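Local atomic coordinates of single-stranded DNA specific exonuclease RecJ (Thermus thermophilus, PDB entry 2ZXR), a protein that degrades single-stranded DNA in the 5' to 3' direction as a divalent-metal-dependent exonuclease, with no detectable activity on single-stranded RNA. Residues 432-443 against 625-636. Numbering follows the deposited sequence.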
# COMPACT_ATOMS: atom_id res chain seq x y z
N ASP A 432 1.63 -14.38 -3.54
CA ASP A 432 1.74 -15.80 -3.88
C ASP A 432 1.30 -15.99 -5.32
O ASP A 432 0.87 -15.04 -5.98
CB ASP A 432 0.80 -16.57 -2.95
CG ASP A 432 0.85 -18.07 -3.17
OD1 ASP A 432 -0.15 -18.74 -2.82
OD2 ASP A 432 1.87 -18.58 -3.68
N LEU A 433 1.41 -17.23 -5.79
CA LEU A 433 0.99 -17.62 -7.13
C LEU A 433 -0.54 -17.61 -7.06
O LEU A 433 -1.10 -18.04 -6.07
CB LEU A 433 1.46 -19.05 -7.43
CG LEU A 433 2.74 -19.42 -8.20
CD1 LEU A 433 3.32 -18.19 -8.82
CD2 LEU A 433 3.75 -20.11 -7.28
N LEU A 434 -1.22 -17.10 -8.08
CA LEU A 434 -2.69 -17.07 -8.06
C LEU A 434 -3.22 -18.51 -8.04
O LEU A 434 -2.67 -19.37 -8.70
CB LEU A 434 -3.23 -16.38 -9.31
CG LEU A 434 -4.73 -16.05 -9.28
CD1 LEU A 434 -4.95 -14.86 -8.36
CD2 LEU A 434 -5.22 -15.71 -10.68
N PRO A 435 -4.27 -18.79 -7.24
CA PRO A 435 -4.88 -20.13 -7.14
C PRO A 435 -5.62 -20.46 -8.42
O PRO A 435 -5.71 -19.63 -9.31
CB PRO A 435 -5.85 -19.98 -5.96
CG PRO A 435 -5.16 -18.99 -5.08
CD PRO A 435 -4.72 -17.94 -6.12
N GLU A 436 -6.15 -21.68 -8.52
CA GLU A 436 -6.91 -22.08 -9.71
C GLU A 436 -8.21 -21.28 -9.72
O GLU A 436 -8.69 -20.81 -8.67
CB GLU A 436 -7.22 -23.59 -9.69
CG GLU A 436 -5.99 -24.49 -9.80
CD GLU A 436 -5.44 -24.58 -11.22
OE1 GLU A 436 -4.28 -25.02 -11.37
OE2 GLU A 436 -6.17 -24.23 -12.18
N PRO A 437 -8.80 -21.11 -10.91
CA PRO A 437 -10.04 -20.36 -11.12
C PRO A 437 -11.19 -20.73 -10.19
O PRO A 437 -11.91 -19.86 -9.71
CB PRO A 437 -10.37 -20.63 -12.59
CG PRO A 437 -9.03 -20.97 -13.22
CD PRO A 437 -8.34 -21.76 -12.15
N GLY A 438 -11.35 -22.02 -9.92
CA GLY A 438 -12.44 -22.46 -9.08
C GLY A 438 -12.41 -21.94 -7.66
O GLY A 438 -13.44 -21.92 -6.98
N LEU A 439 -11.23 -21.53 -7.21
CA LEU A 439 -11.09 -21.04 -5.84
C LEU A 439 -11.09 -19.51 -5.70
O LEU A 439 -11.12 -18.99 -4.59
CB LEU A 439 -9.80 -21.60 -5.24
CG LEU A 439 -9.65 -23.08 -4.82
CD1 LEU A 439 -10.74 -23.40 -3.79
CD2 LEU A 439 -9.73 -24.02 -6.02
N LEU A 440 -11.06 -18.79 -6.81
CA LEU A 440 -10.99 -17.33 -6.75
C LEU A 440 -12.08 -16.60 -5.94
O LEU A 440 -11.80 -15.63 -5.23
CB LEU A 440 -10.90 -16.77 -8.16
CG LEU A 440 -9.64 -17.26 -8.90
CD1 LEU A 440 -9.52 -16.50 -10.22
CD2 LEU A 440 -8.37 -17.03 -8.03
N PRO A 441 -13.34 -17.02 -6.07
CA PRO A 441 -14.42 -16.35 -5.31
C PRO A 441 -14.16 -16.46 -3.80
O PRO A 441 -14.21 -15.45 -3.05
CB PRO A 441 -15.68 -17.12 -5.73
CG PRO A 441 -15.35 -17.49 -7.18
CD PRO A 441 -13.89 -17.93 -7.09
N GLN A 442 -13.84 -17.67 -3.35
CA GLN A 442 -13.59 -17.89 -1.93
C GLN A 442 -12.36 -17.11 -1.49
O GLN A 442 -12.35 -16.53 -0.40
CB GLN A 442 -13.41 -19.38 -1.62
CG GLN A 442 -13.10 -19.70 -0.14
CD GLN A 442 -14.22 -19.30 0.81
OE1 GLN A 442 -14.01 -19.22 2.04
NE2 GLN A 442 -15.41 -19.06 0.27
N VAL A 443 -11.31 -17.12 -2.32
CA VAL A 443 -10.12 -16.39 -1.95
C VAL A 443 -10.49 -14.90 -1.86
O VAL A 443 -10.10 -14.22 -0.92
CB VAL A 443 -8.97 -16.57 -2.97
CG1 VAL A 443 -7.84 -15.56 -2.68
CG2 VAL A 443 -8.41 -18.02 -2.86
N ARG A 625 -6.08 -27.25 0.87
CA ARG A 625 -5.72 -26.09 0.08
C ARG A 625 -4.31 -25.62 0.43
O ARG A 625 -3.63 -25.02 -0.40
CB ARG A 625 -6.74 -24.96 0.31
CG ARG A 625 -8.10 -25.21 -0.33
CD ARG A 625 -8.76 -23.88 -0.68
NE ARG A 625 -9.30 -23.19 0.49
CZ ARG A 625 -9.43 -21.86 0.59
NH1 ARG A 625 -9.06 -21.06 -0.40
NH2 ARG A 625 -9.96 -21.33 1.68
N LEU A 626 -3.88 -25.88 1.66
CA LEU A 626 -2.53 -25.51 2.07
C LEU A 626 -1.60 -26.40 1.23
O LEU A 626 -0.60 -25.93 0.66
CB LEU A 626 -2.31 -25.79 3.56
CG LEU A 626 -1.35 -24.92 4.39
CD1 LEU A 626 -0.91 -25.71 5.61
CD2 LEU A 626 -0.14 -24.52 3.61
N LYS A 627 -1.94 -27.68 1.13
CA LYS A 627 -1.11 -28.61 0.37
C LYS A 627 -1.04 -28.19 -1.07
O LYS A 627 0.04 -28.16 -1.68
CB LYS A 627 -1.70 -30.02 0.44
CG LYS A 627 -0.71 -31.06 0.94
CD LYS A 627 -0.67 -32.28 0.02
CE LYS A 627 -1.72 -33.32 0.39
NZ LYS A 627 -1.50 -34.58 -0.39
N ALA A 628 -2.20 -27.86 -1.61
CA ALA A 628 -2.31 -27.42 -2.99
C ALA A 628 -1.45 -26.20 -3.25
O ALA A 628 -0.83 -26.09 -4.30
CB ALA A 628 -3.78 -27.11 -3.32
N LEU A 629 -1.41 -25.26 -2.30
CA LEU A 629 -0.57 -24.08 -2.50
C LEU A 629 0.91 -24.48 -2.60
O LEU A 629 1.65 -24.02 -3.48
CB LEU A 629 -0.76 -23.07 -1.36
CG LEU A 629 0.01 -21.76 -1.42
CD1 LEU A 629 -0.73 -20.70 -0.56
CD2 LEU A 629 1.44 -21.94 -0.93
N VAL A 630 1.35 -25.35 -1.69
CA VAL A 630 2.73 -25.81 -1.68
C VAL A 630 3.07 -26.54 -2.99
O VAL A 630 4.14 -26.32 -3.57
CB VAL A 630 2.99 -26.73 -0.45
CG1 VAL A 630 4.43 -27.27 -0.49
CG2 VAL A 630 2.75 -25.94 0.82
N HIS A 631 2.16 -27.38 -3.46
CA HIS A 631 2.35 -28.10 -4.73
C HIS A 631 2.52 -27.16 -5.91
O HIS A 631 3.46 -27.31 -6.70
CB HIS A 631 1.17 -29.05 -4.99
CG HIS A 631 1.18 -30.25 -4.08
ND1 HIS A 631 0.20 -31.22 -4.10
CD2 HIS A 631 2.06 -30.64 -3.13
CE1 HIS A 631 0.48 -32.16 -3.22
NE2 HIS A 631 1.61 -31.83 -2.61
N ARG A 632 1.62 -26.19 -6.04
CA ARG A 632 1.70 -25.23 -7.13
C ARG A 632 3.03 -24.45 -7.04
O ARG A 632 3.66 -24.13 -8.06
CB ARG A 632 0.49 -24.28 -7.05
CG ARG A 632 0.55 -23.02 -7.90
CD ARG A 632 -0.16 -21.88 -7.13
NE ARG A 632 -1.35 -22.41 -6.50
CZ ARG A 632 -1.96 -21.88 -5.45
NH1 ARG A 632 -1.52 -20.78 -4.87
NH2 ARG A 632 -3.00 -22.52 -4.93
N ARG A 633 3.45 -24.13 -5.82
CA ARG A 633 4.74 -23.44 -5.63
C ARG A 633 5.88 -24.32 -6.12
O ARG A 633 6.74 -23.87 -6.86
CB ARG A 633 5.01 -23.13 -4.16
CG ARG A 633 4.74 -21.71 -3.74
CD ARG A 633 5.54 -20.72 -4.55
NE ARG A 633 6.28 -19.85 -3.65
CZ ARG A 633 5.72 -19.01 -2.79
NH1 ARG A 633 4.40 -18.90 -2.70
NH2 ARG A 633 6.49 -18.27 -2.02
N LEU A 634 5.88 -25.59 -5.69
CA LEU A 634 6.93 -26.53 -6.08
C LEU A 634 7.05 -26.62 -7.59
O LEU A 634 8.14 -26.47 -8.14
CB LEU A 634 6.67 -27.93 -5.51
CG LEU A 634 7.14 -28.26 -4.10
CD1 LEU A 634 6.71 -29.68 -3.72
CD2 LEU A 634 8.66 -28.13 -4.03
N LEU A 635 5.92 -26.87 -8.24
CA LEU A 635 5.89 -26.97 -9.69
C LEU A 635 6.34 -25.70 -10.35
O LEU A 635 7.07 -25.74 -11.34
CB LEU A 635 4.48 -27.29 -10.20
CG LEU A 635 4.00 -28.74 -10.22
CD1 LEU A 635 4.94 -29.60 -11.09
CD2 LEU A 635 3.98 -29.25 -8.82
N PHE A 636 5.89 -24.55 -9.82
CA PHE A 636 6.27 -23.27 -10.41
C PHE A 636 7.77 -23.04 -10.29
O PHE A 636 8.41 -22.71 -11.28
CB PHE A 636 5.54 -22.09 -9.74
CG PHE A 636 6.02 -20.73 -10.19
CD1 PHE A 636 5.65 -20.21 -11.43
CD2 PHE A 636 6.92 -20.00 -9.40
CE1 PHE A 636 6.16 -18.99 -11.89
CE2 PHE A 636 7.45 -18.78 -9.84
CZ PHE A 636 7.07 -18.27 -11.09
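The buried carboxylate of D432 is held by two consecutive arginines of helix 624-639: OD2 lies 2.7 Å from R633 NH1 and OD1 3.2 Å from R632 NH1. This salt-bridge network joins the RecJ OB domain, at the end of strand 426-433, to the C-terminal domain. D432 OD2 comes to the edge of the R633 guanidinium, near its plane, although the carboxylate is turned 44° from that plane. CG anti to the backbone N (chi1 -178°) brings the D432 carboxylate within range of both arginines.

The R632 side chain slides past that of L433 in the opposite direction, its CD 3.3 Å from L433 CB, and its guanidinium is sandwiched: P435 CA sits over the centre of one face, 3.7 Å above the plane, while L629 CA covers the rim of the opposite face. Packing against both faces should limit tilting of the group. At the other end, R625 slides past L439 and forms a salt bridge with E446 through NH2, while V443 CG2 lies in its guanidinium plane.

Next to D432, the L433 side chain fits between R633 and F636; its CD2 approaches F636 CB at 3.6 Å. L463 of strand 462-466 touches both L433 and F636. The aromatic contact is a CH-pi interaction: L433 CD1 stands over the ring face, 3.9 Å from the F636 centroid and 9° off the normal.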